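Local coordinates for protein putative NADH-depentdent flavin oxidoreductase (Cupriavidus metallidurans, PDB 5OCS) that probably works as an FMN-dependent ene-reductase of the Old Yellow Enzyme family, oxidising NADPH or NADH on a TIM-barrel scaffold, at residues Pro2-Asp6 with Ala16-Ala20; Met24-Ser28 with Glu111-Asp115; Tyr27-Asn33 with Arg65-Leu71; Val60-Ile66 with Ala102-Ala108; Phe160-Lys165 with Ala217-Phe222. All blocks are in the same frame, centred on the assembly; numbering follows the deposited sequence.

Contact 1. Residues Pro2-Asp6 with Ala16-Ala20; sequences PHLFD and ANRIA
The guanidinium of Arg18 has Pro2 CB over one face, 3.9 Å above its plane and offset toward the rim. At its edge lie His3 O and Asp6 OD2. The contact ties the N-terminal segment to the start of strand 19-21, the first strand of the TIM barrel. Residues His3 to Asp6 form a type I beta turn. The Arg18 chain is extended from CG to NE and runs along this turn. Its NE gives a weak bond to His3 O. Its NH2 and Asp6 OD2 form a long salt bridge of 3.7 Å, with the two planes 72° apart. Asp6 OD2 also accepts from His3 N at 2.8 Å. Arg18 NH1 hydrogen-bonds to Asp319 O, just before strand 320-323. The Phe5 ring lies beside the Asn17 amide, and its CZ touches Ile19 CD1 at 3.7 Å. Leu4 CD1 meets Ile19 CG1. Asn17 makes an Asx turn: with CG between N and the carbonyl carbon (chi1 53°), OD1 accepts from Ile19 N. Asn17 ND2 bonds to Gly49 O. Helices 306-314 and 333-341 pack on Leu4. The turn is joined to the residue just before the strand: Arg18 N donates to Leu4 O at 2.8 Å.

Contact 2. Residues Met24-Ser28 with Glu111-Asp115; sequences MCQYS and EAPWD
This contact belongs to the loop that follows barrel strand 19-21 and carries Cys25, an FMN-binding residue. There the Tyr27 ring meets Pro113 and Trp114 of the long loop after strand 96-102. Pro113 CD sits over the centre of one Tyr27 face, 3.4 Å from the centroid and 15° off the normal: a CH-pi contact. Tyr27 and Trp114 make an offset edge-to-face pair. The edge of Tyr27 points to the Trp114 face, with planes at 90° and centroids 5.7 Å apart. Both loops lie at the C-terminal end of the TIM barrel, where this family binds FMN. Tyr27 CB touches Ala112 CB at 3.8 Å and Trp114 CZ2 at 3.7 Å. Gln26 O reaches the edge of the indole in its plane, 3.5 Å from CH2. On the second subunit, Phe368 packs on Pro113 and Lys349 on Trp114. Ser28 OG bonds to Gln350 NE2 of that subunit and donates to Gln26 O at 2.7 Å.

Contact 3. Residues Tyr27-Asn33 with Arg65-Leu71; sequences YSAQEGN and RITPTDL
Two irregular loops run past each other, with Tyr27 nearest Thr69 and Gly32 nearest Leu71, and Ala29 N donates to Thr69 O at 2.9 Å. A type I' turn spans Gln30 to Asn33, and a type I turn spans Thr67 to Asp70. Ala29 CB faces the second turn and lies 3.3 Å from Asp70 O. Thr69 OG1 is 2.9 Å from Tyr27 O, a weak bond; Thr67 OG1 also lies within reach of this hydroxyl. The edge of the Tyr27 ring meets Thr67, whose CG2 is 3.6 Å from CD1. Thr67 OG1 lies at that edge too, in the ring plane. With OG1 between N and the carbonyl carbon (chi1 77°), Thr67 forms an ST turn by accepting from Thr69 N. It also donates to Asp70 OD1 at 2.8 Å, and Asp70 OD2 accepts from Ile66 N from above the carboxylate plane. This network holds the Thr67-Asp70 turn in shape. Water bridges the loops at the other end. One water accepts hydrogen bonds from Gly32 N and Arg65 NH1 and donates to Pro68 O and Asp70 O. Glu31 and Arg65 add a long salt bridge, while Arg65 NE is bound to Pro62 O. Leu71 CD1 rests 3.6 Å from Gly32 O, and its side chain packs on strand 52-59 and on His38 of helix 36-46. Asn33 lies against helix 76-92.

Contact 4. Residues Val60-Ile66 with Ala102-Ala108; sequences VSPEGRI and AHAGRKA
Gly64 O accepts from Ala104 N at 2.8 Å, the shortest bond between the two loops. The donor is tilted 22° from the carbonyl plane. His103 CA-H also approaches this oxygen. Close by, Gly64 CA stands over the centre of the His103 ring, 3.5 Å from the centroid and 4° off the normal, a CH-pi contact. With no side chain on Gly64, the ring lies directly against the backbone. It reaches over Gly64 with CG anti to the backbone N (chi1 -169°). Two partners in the ring plane set its rotation: Gly105 N, which donates to ND1, and a water at NE2, which also bonds to Glu63 OE2. Glu63 also has a salt bridge to Lys155. Val60 CG2 meets the ring edge, and Val60 N donates to Ala102 O at 3.1 Å. Within 60-66, Pro62 O accepts from both Arg65 N and Arg65 NE. The NE bond is in the carbonyl plane, on a lone pair. Farther along, Ala104 CB touches Ile66 CG1 at 3.8 Å. Ala108 CB packs close to Arg65 O, 3.1 Å away. These loops follow the adjacent parallel barrel strands 52-59 and 96-102, at the barrel end where FMN binds. Ala102 lies against Ala57 of strand 52-59, while Asp159 and Phe160 of helix 150-169 pack on Val60.

Contact 5. Residues Phe160-Lys165 with Ala217-Phe222; sequences FVAAAK and AVREAF
Val161 splits its two methyls between alanines of the facing helix. CG1 is anti to the backbone N (chi1 172°) and touches Ala221 CB at 3.7 Å. CG2 points the other way along the helix, to Ala217 CB at 3.6 Å. Val218 answers with the same rotamer. Its CG2 meets Phe160 CB at 3.9 Å, where the two side chains pass at a slant. Its CG1 faces Ala164 CB, more loosely at 4.3 Å. The Phe160 ring itself leads off to Leu101, Val60 and His103. Ala164, Ala217 and Ala221 all point across the interface, and the helix axes come within 8.7 Å. At the C-terminal end of helix 204-221, Phe222 turns its ring edge to the other helix. Ala164 O lies in the ring plane, 3.4 Å from CD1. The Lys165 chain is extended, and its CE passes over Ala221 CB on the exposed side. The helices run nearly the same way, crossing at -34°. Ala164, Val218 and Phe222 also rest on Ile175 of strand 175-179. This is the packing of neighbouring outer helices of a TIM barrel, which belong to successive beta-alpha-beta units sharing strand 175-179.

In the fold
Contacts 2, 3 and 4 gather at the FMN-binding end of the barrel. Contacts 2 and 3 share Tyr27 and Ser28; contacts 3 and 4 share Arg65 and Ile66. Ile66 also packs on Cys25 of contact 2. Contacts 2 and 4 are buried, while 1, 3 and 5 are partly so. Contact 1 lies across the chain's centre from this group, its centre about 32 Å from those of contacts 3 and 4. Contact 5 touches contact 4 through Phe160 and Val60. The chemistry follows the place: an arginine along a turn in contact 1, aromatic in 2, water-rich in 3, backbone bonds and a CH-pi contact on a histidine in 4, and apolar in 5.

Contact 1. Residues Pro2-Asp6 with Ala16-Ala20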
# COMPACT_ATOMS: atom_id res chain seq x y z
N PRO D 2 25.92 -9.40 14.05
CA PRO D 2 24.71 -9.38 13.24
C PRO D 2 24.08 -7.97 13.09
O PRO D 2 24.19 -7.12 13.99
CB PRO D 2 23.76 -10.34 13.99
CG PRO D 2 24.34 -10.54 15.34
CD PRO D 2 25.59 -9.70 15.45
N HIS D 3 23.46 -7.74 11.94
CA HIS D 3 22.74 -6.47 11.66
C HIS D 3 21.33 -6.74 11.16
O HIS D 3 21.06 -7.80 10.61
CB HIS D 3 23.48 -5.67 10.61
CG HIS D 3 24.83 -5.28 11.06
ND1 HIS D 3 25.03 -4.28 11.98
CD2 HIS D 3 26.04 -5.83 10.82
CE1 HIS D 3 26.32 -4.19 12.24
NE2 HIS D 3 26.95 -5.12 11.55
N LEU D 4 20.46 -5.73 11.32
CA LEU D 4 19.07 -5.82 10.87
C LEU D 4 18.92 -6.25 9.40
O LEU D 4 18.05 -7.07 9.04
CB LEU D 4 18.39 -4.49 11.09
CG LEU D 4 16.87 -4.49 10.87
CD1 LEU D 4 16.17 -5.34 11.91
CD2 LEU D 4 16.40 -3.06 10.91
N PHE D 5 19.79 -5.68 8.55
CA PHE D 5 19.76 -5.96 7.14
C PHE D 5 20.67 -7.09 6.67
O PHE D 5 20.82 -7.26 5.49
CB PHE D 5 19.93 -4.66 6.32
CG PHE D 5 18.72 -3.82 6.33
CD1 PHE D 5 17.68 -4.12 5.44
CD2 PHE D 5 18.51 -2.82 7.29
CE1 PHE D 5 16.51 -3.41 5.46
CE2 PHE D 5 17.33 -2.09 7.30
CZ PHE D 5 16.32 -2.40 6.39
N ASP D 6 21.15 -7.95 7.56
CA ASP D 6 21.76 -9.20 7.15
C ASP D 6 20.71 -10.15 6.64
O ASP D 6 19.63 -10.27 7.25
CB ASP D 6 22.40 -9.93 8.31
CG ASP D 6 23.60 -9.23 8.87
OD1 ASP D 6 24.15 -8.32 8.24
OD2 ASP D 6 23.98 -9.65 9.97
N ALA D 16 15.47 -12.03 3.17
CA ALA D 16 16.28 -10.93 2.68
C ALA D 16 16.93 -10.08 3.80
O ALA D 16 17.98 -9.46 3.59
CB ALA D 16 15.44 -10.06 1.77
N ASN D 17 16.28 -10.02 4.96
CA ASN D 17 16.77 -9.30 6.11
C ASN D 17 16.05 -9.84 7.36
O ASN D 17 15.33 -10.80 7.23
CB ASN D 17 16.57 -7.80 5.95
CG ASN D 17 15.13 -7.45 5.60
OD1 ASN D 17 14.22 -7.79 6.33
ND2 ASN D 17 14.93 -6.76 4.46
N ARG D 18 16.29 -9.24 8.53
CA ARG D 18 15.78 -9.77 9.78
C ARG D 18 14.45 -9.17 10.17
O ARG D 18 13.99 -9.40 11.29
CB ARG D 18 16.81 -9.55 10.87
CG ARG D 18 18.08 -10.37 10.59
CD ARG D 18 19.11 -9.97 11.62
NE ARG D 18 20.37 -10.64 11.29
CZ ARG D 18 20.71 -11.88 11.64
NH1 ARG D 18 19.97 -12.58 12.46
NH2 ARG D 18 21.85 -12.38 11.18
N ILE D 19 13.79 -8.45 9.23
CA ILE D 19 12.52 -7.78 9.49
C ILE D 19 11.36 -8.68 9.12
O ILE D 19 11.29 -9.12 7.99
CB ILE D 19 12.39 -6.43 8.75
CG1 ILE D 19 13.53 -5.48 9.11
CG2 ILE D 19 11.07 -5.75 9.09
CD1 ILE D 19 13.72 -4.40 8.09
N ALA D 20 10.48 -8.96 10.09
CA ALA D 20 9.26 -9.72 9.82
C ALA D 20 8.07 -8.81 10.04
O ALA D 20 8.05 -8.02 11.00
CB ALA D 20 9.17 -10.94 10.73
O HOH W 1 19.61 -6.47 2.98

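Contact 2. Residues Met24-Ser28 with Glu111-Asp115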
# COMPACT_ATOMS: atom_id res chain seq x y z
N MET D 24 -1.23 -9.49 11.85
CA MET D 24 -2.05 -8.46 12.42
C MET D 24 -3.46 -8.66 11.93
O MET D 24 -3.71 -8.50 10.75
CB MET D 24 -1.55 -7.07 12.01
CG MET D 24 -0.31 -6.65 12.76
SD MET D 24 0.32 -5.05 12.20
CE MET D 24 1.08 -5.48 10.66
N CYS D 25 -4.37 -9.03 12.84
CA CYS D 25 -5.77 -9.25 12.49
C CYS D 25 -6.36 -8.04 11.80
O CYS D 25 -6.15 -6.90 12.25
CB CYS D 25 -6.60 -9.58 13.75
SG CYS D 25 -6.15 -11.19 14.39
N GLN D 26 -7.09 -8.28 10.70
CA GLN D 26 -7.71 -7.24 9.95
C GLN D 26 -9.23 -7.23 10.12
O GLN D 26 -9.86 -6.24 9.75
CB GLN D 26 -7.36 -7.37 8.44
CG GLN D 26 -5.88 -7.26 8.15
CD GLN D 26 -5.37 -5.91 8.57
OE1 GLN D 26 -5.77 -4.88 8.00
NE2 GLN D 26 -4.54 -5.88 9.60
N TYR D 27 -9.82 -8.33 10.62
CA TYR D 27 -11.29 -8.38 10.86
C TYR D 27 -12.06 -7.97 9.61
O TYR D 27 -13.06 -7.29 9.70
CB TYR D 27 -11.68 -7.46 12.06
CG TYR D 27 -10.77 -7.63 13.24
CD1 TYR D 27 -11.00 -8.65 14.16
CD2 TYR D 27 -9.70 -6.75 13.47
CE1 TYR D 27 -10.14 -8.85 15.25
CE2 TYR D 27 -8.85 -6.92 14.56
CZ TYR D 27 -9.09 -7.98 15.45
OH TYR D 27 -8.27 -8.17 16.53
N SER D 28 -11.58 -8.37 8.44
CA SER D 28 -12.11 -7.90 7.15
C SER D 28 -12.47 -9.03 6.18
O SER D 28 -12.46 -8.83 4.96
CB SER D 28 -11.07 -6.96 6.51
OG SER D 28 -10.93 -5.80 7.28
N GLU D 111 -16.46 -9.39 19.14
CA GLU D 111 -16.61 -8.27 18.19
C GLU D 111 -15.22 -7.79 17.79
O GLU D 111 -14.26 -7.98 18.54
CB GLU D 111 -17.38 -7.10 18.84
CG GLU D 111 -18.82 -7.41 19.21
CD GLU D 111 -19.78 -7.49 18.01
OE1 GLU D 111 -19.36 -7.57 16.83
OE2 GLU D 111 -20.99 -7.56 18.23
N ALA D 112 -15.14 -7.19 16.62
CA ALA D 112 -13.94 -6.50 16.16
C ALA D 112 -13.65 -5.26 17.02
O ALA D 112 -14.54 -4.78 17.76
CB ALA D 112 -14.10 -6.15 14.68
N PRO D 113 -12.39 -4.75 16.99
CA PRO D 113 -12.03 -3.63 17.92
C PRO D 113 -12.93 -2.41 17.79
O PRO D 113 -13.37 -1.85 18.79
CB PRO D 113 -10.59 -3.29 17.50
CG PRO D 113 -10.05 -4.59 16.94
CD PRO D 113 -11.22 -5.26 16.26
N TRP D 114 -13.22 -2.01 16.55
CA TRP D 114 -14.09 -0.84 16.32
C TRP D 114 -15.54 -1.07 16.77
O TRP D 114 -16.28 -0.09 16.92
CB TRP D 114 -14.07 -0.36 14.86
CG TRP D 114 -14.14 -1.46 13.83
CD1 TRP D 114 -15.25 -2.04 13.28
CD2 TRP D 114 -13.01 -2.10 13.23
NE1 TRP D 114 -14.88 -3.03 12.41
CE2 TRP D 114 -13.51 -3.08 12.35
CE3 TRP D 114 -11.62 -1.98 13.39
CZ2 TRP D 114 -12.66 -3.90 11.60
CZ3 TRP D 114 -10.79 -2.78 12.66
CH2 TRP D 114 -11.31 -3.73 11.75
N ASP D 115 -15.93 -2.32 16.99
CA ASP D 115 -17.23 -2.65 17.56
C ASP D 115 -17.18 -2.96 19.05
O ASP D 115 -18.16 -3.45 19.60
CB ASP D 115 -17.85 -3.80 16.78
CG ASP D 115 -18.13 -3.44 15.33
OD1 ASP D 115 -18.50 -2.28 15.07
OD2 ASP D 115 -17.94 -4.31 14.47

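Contact 3. Residues Tyr27-Asn33 with Arg65-Leu71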
# COMPACT_ATOMS: atom_id res chain seq x y z
N TYR D 27 -9.82 -8.33 10.62
CA TYR D 27 -11.29 -8.38 10.86
C TYR D 27 -12.06 -7.97 9.61
O TYR D 27 -13.06 -7.29 9.70
CB TYR D 27 -11.68 -7.46 12.06
CG TYR D 27 -10.77 -7.63 13.24
CD1 TYR D 27 -11.00 -8.65 14.16
CD2 TYR D 27 -9.70 -6.75 13.47
CE1 TYR D 27 -10.14 -8.85 15.25
CE2 TYR D 27 -8.85 -6.92 14.56
CZ TYR D 27 -9.09 -7.98 15.45
OH TYR D 27 -8.27 -8.17 16.53
N SER D 28 -11.58 -8.37 8.44
CA SER D 28 -12.11 -7.90 7.15
C SER D 28 -12.47 -9.03 6.18
O SER D 28 -12.46 -8.83 4.96
CB SER D 28 -11.07 -6.96 6.51
OG SER D 28 -10.93 -5.80 7.28
N ALA D 29 -12.68 -10.24 6.71
CA ALA D 29 -13.07 -11.39 5.91
C ALA D 29 -14.59 -11.59 5.99
O ALA D 29 -15.27 -11.04 6.88
CB ALA D 29 -12.31 -12.64 6.37
N GLN D 30 -15.10 -12.39 5.07
CA GLN D 30 -16.56 -12.71 5.02
C GLN D 30 -16.67 -14.21 5.03
O GLN D 30 -16.27 -14.85 4.07
CB GLN D 30 -17.21 -12.18 3.75
CG GLN D 30 -17.38 -10.68 3.74
CD GLN D 30 -17.59 -10.08 2.34
OE1 GLN D 30 -17.30 -10.70 1.30
NE2 GLN D 30 -18.07 -8.84 2.32
N GLU D 31 -17.20 -14.78 6.11
CA GLU D 31 -17.26 -16.21 6.29
C GLU D 31 -15.88 -16.88 6.03
O GLU D 31 -15.77 -17.95 5.39
CB GLU D 31 -18.36 -16.81 5.43
CG GLU D 31 -19.73 -16.18 5.71
CD GLU D 31 -20.36 -16.56 7.07
OE1 GLU D 31 -19.73 -17.24 7.93
OE2 GLU D 31 -21.53 -16.16 7.29
N GLY D 32 -14.84 -16.19 6.51
CA GLY D 32 -13.46 -16.67 6.47
C GLY D 32 -12.77 -16.26 5.18
O GLY D 32 -11.56 -16.36 5.06
N ASN D 33 -13.54 -15.80 4.20
CA ASN D 33 -12.98 -15.45 2.91
C ASN D 33 -12.29 -14.09 2.86
O ASN D 33 -12.88 -13.06 3.20
CB ASN D 33 -14.09 -15.44 1.83
CG ASN D 33 -14.76 -16.77 1.66
OD1 ASN D 33 -14.13 -17.81 1.66
ND2 ASN D 33 -16.05 -16.74 1.51
N ARG D 65 -12.62 -18.84 15.12
CA ARG D 65 -12.41 -17.42 14.78
C ARG D 65 -12.49 -16.57 16.02
O ARG D 65 -13.33 -16.83 16.90
CB ARG D 65 -13.52 -16.96 13.84
CG ARG D 65 -13.39 -17.53 12.45
CD ARG D 65 -14.51 -17.04 11.55
NE ARG D 65 -15.76 -17.67 11.94
CZ ARG D 65 -16.95 -17.39 11.39
NH1 ARG D 65 -17.05 -16.49 10.44
NH2 ARG D 65 -18.06 -18.02 11.83
N ILE D 66 -11.68 -15.52 16.08
CA ILE D 66 -11.83 -14.52 17.14
C ILE D 66 -13.18 -13.81 16.97
O ILE D 66 -13.97 -13.67 17.93
CB ILE D 66 -10.70 -13.49 17.13
CG1 ILE D 66 -9.31 -14.20 17.24
CG2 ILE D 66 -10.87 -12.53 18.30
CD1 ILE D 66 -8.23 -13.31 16.63
N THR D 67 -13.46 -13.39 15.75
CA THR D 67 -14.64 -12.57 15.43
C THR D 67 -15.32 -13.11 14.18
O THR D 67 -14.72 -13.90 13.40
CB THR D 67 -14.33 -11.09 15.11
OG1 THR D 67 -13.79 -10.96 13.79
CG2 THR D 67 -13.30 -10.55 16.11
N PRO D 68 -16.54 -12.62 13.93
CA PRO D 68 -17.20 -13.08 12.71
C PRO D 68 -16.56 -12.65 11.40
O PRO D 68 -16.90 -13.20 10.33
CB PRO D 68 -18.62 -12.51 12.84
CG PRO D 68 -18.81 -12.36 14.30
CD PRO D 68 -17.49 -11.96 14.86
N THR D 69 -15.61 -11.72 11.46
CA THR D 69 -14.91 -11.29 10.25
C THR D 69 -13.42 -11.66 10.24
O THR D 69 -12.67 -11.12 9.44
CB THR D 69 -15.13 -9.80 10.00
OG1 THR D 69 -14.80 -9.04 11.14
CG2 THR D 69 -16.58 -9.50 9.65
N ASP D 70 -13.01 -12.63 11.07
CA ASP D 70 -11.69 -13.18 10.91
C ASP D 70 -11.47 -13.92 9.60
O ASP D 70 -12.37 -14.60 9.07
CB ASP D 70 -11.40 -14.19 12.01
CG ASP D 70 -11.01 -13.54 13.32
OD1 ASP D 70 -11.37 -12.37 13.59
OD2 ASP D 70 -10.28 -14.26 14.07
N LEU D 71 -10.22 -13.85 9.15
CA LEU D 71 -9.71 -14.66 8.05
C LEU D 71 -9.73 -16.14 8.47
O LEU D 71 -9.48 -16.45 9.63
CB LEU D 71 -8.29 -14.22 7.66
CG LEU D 71 -7.83 -14.78 6.31
CD1 LEU D 71 -8.67 -14.25 5.14
CD2 LEU D 71 -6.35 -14.49 6.14
O HOH W 2 -9.41 -10.67 12.15
O HOH W 3 -18.43 -13.27 8.20
O HOH W 4 -15.10 -14.68 8.92

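Contact 4. Residues Val60-Ile66 with Ala102-Ala108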
# COMPACT_ATOMS: atom_id res chain seq x y z
N VAL D 60 -8.70 -22.03 11.97
CA VAL D 60 -8.76 -23.40 11.52
C VAL D 60 -10.20 -23.96 11.42
O VAL D 60 -10.39 -25.03 10.85
CB VAL D 60 -7.82 -24.33 12.36
CG1 VAL D 60 -6.37 -23.81 12.31
CG2 VAL D 60 -8.30 -24.46 13.81
N SER D 61 -11.18 -23.23 11.93
CA SER D 61 -12.58 -23.64 11.88
C SER D 61 -13.36 -22.40 12.14
O SER D 61 -12.85 -21.45 12.72
CB SER D 61 -12.88 -24.70 12.96
OG SER D 61 -12.66 -24.21 14.27
N PRO D 62 -14.63 -22.40 11.76
CA PRO D 62 -15.43 -21.20 12.04
C PRO D 62 -15.50 -20.88 13.53
O PRO D 62 -15.42 -19.73 13.90
CB PRO D 62 -16.84 -21.59 11.58
CG PRO D 62 -16.73 -22.87 10.85
CD PRO D 62 -15.35 -23.42 10.96
N GLU D 63 -15.67 -21.91 14.36
CA GLU D 63 -15.76 -21.74 15.84
C GLU D 63 -14.47 -21.23 16.47
O GLU D 63 -14.49 -20.72 17.59
CB GLU D 63 -16.26 -23.04 16.56
CG GLU D 63 -15.34 -24.26 16.62
CD GLU D 63 -15.43 -25.19 15.42
OE1 GLU D 63 -15.91 -24.76 14.35
OE2 GLU D 63 -15.03 -26.35 15.53
N GLY D 64 -13.35 -21.39 15.77
CA GLY D 64 -12.08 -20.94 16.22
C GLY D 64 -11.74 -19.51 15.84
O GLY D 64 -10.69 -19.01 16.25
N ARG D 65 -12.62 -18.84 15.12
CA ARG D 65 -12.41 -17.42 14.78
C ARG D 65 -12.49 -16.57 16.02
O ARG D 65 -13.33 -16.83 16.90
CB ARG D 65 -13.52 -16.96 13.84
CG ARG D 65 -13.39 -17.53 12.45
CD ARG D 65 -14.51 -17.04 11.55
NE ARG D 65 -15.76 -17.67 11.94
CZ ARG D 65 -16.95 -17.39 11.39
NH1 ARG D 65 -17.05 -16.49 10.44
NH2 ARG D 65 -18.06 -18.02 11.83
N ILE D 66 -11.68 -15.52 16.08
CA ILE D 66 -11.83 -14.52 17.14
C ILE D 66 -13.18 -13.81 16.97
O ILE D 66 -13.97 -13.67 17.93
CB ILE D 66 -10.70 -13.49 17.13
CG1 ILE D 66 -9.31 -14.20 17.24
CG2 ILE D 66 -10.87 -12.53 18.30
CD1 ILE D 66 -8.23 -13.31 16.63
N ALA D 102 -4.56 -20.39 13.69
CA ALA D 102 -5.10 -19.93 14.96
C ALA D 102 -6.42 -20.58 15.32
O ALA D 102 -7.17 -21.04 14.49
CB ALA D 102 -5.26 -18.43 14.92
N HIS D 103 -6.68 -20.60 16.62
CA HIS D 103 -7.97 -20.96 17.18
C HIS D 103 -8.09 -20.15 18.49
O HIS D 103 -7.20 -20.23 19.35
CB HIS D 103 -8.00 -22.44 17.49
CG HIS D 103 -9.36 -22.96 17.82
ND1 HIS D 103 -10.11 -22.48 18.88
CD2 HIS D 103 -10.09 -23.94 17.26
CE1 HIS D 103 -11.25 -23.14 18.93
NE2 HIS D 103 -11.26 -24.03 17.96
N ALA D 104 -9.12 -19.33 18.59
CA ALA D 104 -9.30 -18.36 19.70
C ALA D 104 -9.76 -18.98 21.03
O ALA D 104 -9.67 -18.35 22.07
CB ALA D 104 -10.31 -17.29 19.30
N GLY D 105 -10.27 -20.20 20.99
CA GLY D 105 -10.64 -20.91 22.19
C GLY D 105 -11.75 -20.13 22.84
O GLY D 105 -12.68 -19.69 22.17
N ARG D 106 -11.66 -19.92 24.16
CA ARG D 106 -12.68 -19.17 24.86
C ARG D 106 -12.81 -17.72 24.48
O ARG D 106 -13.77 -17.10 24.89
CB ARG D 106 -12.52 -19.27 26.39
CG ARG D 106 -11.38 -18.42 26.92
CD ARG D 106 -11.04 -18.87 28.33
NE ARG D 106 -9.96 -18.10 28.93
CZ ARG D 106 -9.76 -17.98 30.25
NH1 ARG D 106 -10.63 -18.54 31.13
NH2 ARG D 106 -8.72 -17.25 30.69
N LYS D 107 -11.84 -17.17 23.76
CA LYS D 107 -11.89 -15.78 23.31
C LYS D 107 -12.60 -15.61 21.96
O LYS D 107 -12.71 -14.47 21.44
CB LYS D 107 -10.49 -15.23 23.23
CG LYS D 107 -9.83 -15.00 24.58
CD LYS D 107 -8.46 -14.40 24.29
CE LYS D 107 -7.93 -13.62 25.45
NZ LYS D 107 -6.76 -12.79 25.04
N ALA D 108 -13.07 -16.71 21.39
CA ALA D 108 -13.83 -16.68 20.14
C ALA D 108 -15.18 -15.98 20.28
O ALA D 108 -15.56 -15.55 21.38
CB ALA D 108 -14.00 -18.10 19.62
O HOH W 5 -13.86 -21.54 20.44
O HOH W 6 -12.99 -26.42 17.48

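Contact 5. Residues Phe160-Lys165 with Ala217-Phe222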
# COMPACT_ATOMS: atom_id res chain seq x y z
N PHE D 160 -6.36 -28.09 12.39
CA PHE D 160 -5.03 -27.53 12.19
C PHE D 160 -4.30 -28.21 11.01
O PHE D 160 -3.67 -27.54 10.18
CB PHE D 160 -4.18 -27.58 13.45
CG PHE D 160 -4.30 -26.35 14.31
CD1 PHE D 160 -3.45 -25.26 14.10
CD2 PHE D 160 -5.25 -26.27 15.35
CE1 PHE D 160 -3.55 -24.10 14.88
CE2 PHE D 160 -5.33 -25.13 16.16
CZ PHE D 160 -4.50 -24.03 15.91
N VAL D 161 -4.36 -29.52 10.99
CA VAL D 161 -3.83 -30.31 9.90
C VAL D 161 -4.47 -29.96 8.57
O VAL D 161 -3.73 -29.76 7.59
CB VAL D 161 -3.97 -31.83 10.17
CG1 VAL D 161 -3.59 -32.64 8.91
CG2 VAL D 161 -3.08 -32.22 11.34
N ALA D 162 -5.79 -29.87 8.51
CA ALA D 162 -6.47 -29.59 7.25
C ALA D 162 -6.04 -28.21 6.75
O ALA D 162 -5.72 -28.04 5.56
CB ALA D 162 -7.98 -29.70 7.35
N ALA D 163 -6.01 -27.25 7.64
CA ALA D 163 -5.62 -25.87 7.28
C ALA D 163 -4.15 -25.80 6.86
O ALA D 163 -3.82 -25.08 5.92
CB ALA D 163 -5.91 -24.91 8.43
N ALA D 164 -3.29 -26.55 7.50
CA ALA D 164 -1.90 -26.61 7.11
C ALA D 164 -1.71 -27.18 5.69
O ALA D 164 -0.89 -26.68 4.94
CB ALA D 164 -1.13 -27.44 8.10
N LYS D 165 -2.51 -28.18 5.33
CA LYS D 165 -2.46 -28.75 3.98
C LYS D 165 -2.97 -27.75 2.95
O LYS D 165 -2.42 -27.68 1.84
CB LYS D 165 -3.24 -30.05 3.91
CG LYS D 165 -2.56 -31.18 4.68
CD LYS D 165 -3.44 -32.41 4.68
CE LYS D 165 -2.85 -33.59 5.42
NZ LYS D 165 -3.84 -34.72 5.42
N ALA D 217 1.33 -32.29 14.83
CA ALA D 217 0.45 -32.62 13.74
C ALA D 217 0.62 -31.72 12.53
O ALA D 217 0.61 -32.19 11.39
CB ALA D 217 -0.99 -32.63 14.20
N VAL D 218 0.81 -30.42 12.79
CA VAL D 218 1.10 -29.45 11.74
C VAL D 218 2.43 -29.73 11.07
O VAL D 218 2.55 -29.69 9.83
CB VAL D 218 1.06 -28.01 12.30
CG1 VAL D 218 1.67 -27.02 11.30
CG2 VAL D 218 -0.40 -27.63 12.63
N ARG D 219 3.44 -30.02 11.86
CA ARG D 219 4.78 -30.27 11.33
C ARG D 219 4.77 -31.54 10.46
O ARG D 219 5.48 -31.61 9.46
CB ARG D 219 5.76 -30.40 12.49
CG ARG D 219 7.22 -30.74 12.18
CD ARG D 219 7.93 -29.73 11.30
NE ARG D 219 7.45 -29.77 9.93
CZ ARG D 219 7.86 -28.97 8.95
NH1 ARG D 219 8.78 -28.04 9.16
NH2 ARG D 219 7.30 -29.09 7.75
N GLU D 220 4.01 -32.54 10.88
CA GLU D 220 3.89 -33.77 10.10
C GLU D 220 3.18 -33.51 8.77
O GLU D 220 3.59 -34.06 7.73
CB GLU D 220 3.16 -34.83 10.89
CG GLU D 220 3.28 -36.23 10.28
CD GLU D 220 2.40 -36.49 9.10
OE1 GLU D 220 1.29 -35.89 9.03
OE2 GLU D 220 2.81 -37.31 8.23
N ALA D 221 2.13 -32.70 8.79
CA ALA D 221 1.32 -32.48 7.61
C ALA D 221 1.96 -31.53 6.58
O ALA D 221 1.69 -31.67 5.39
CB ALA D 221 -0.05 -32.00 7.99
N PHE D 222 2.72 -30.55 7.04
CA PHE D 222 3.26 -29.48 6.17
C PHE D 222 4.56 -29.98 5.54
O PHE D 222 5.33 -30.69 6.21
CB PHE D 222 3.54 -28.22 7.00
CG PHE D 222 3.55 -26.92 6.21
CD1 PHE D 222 2.41 -26.47 5.54
CD2 PHE D 222 4.67 -26.08 6.24
CE1 PHE D 222 2.40 -25.27 4.85
CE2 PHE D 222 4.69 -24.89 5.56
CZ PHE D 222 3.55 -24.48 4.86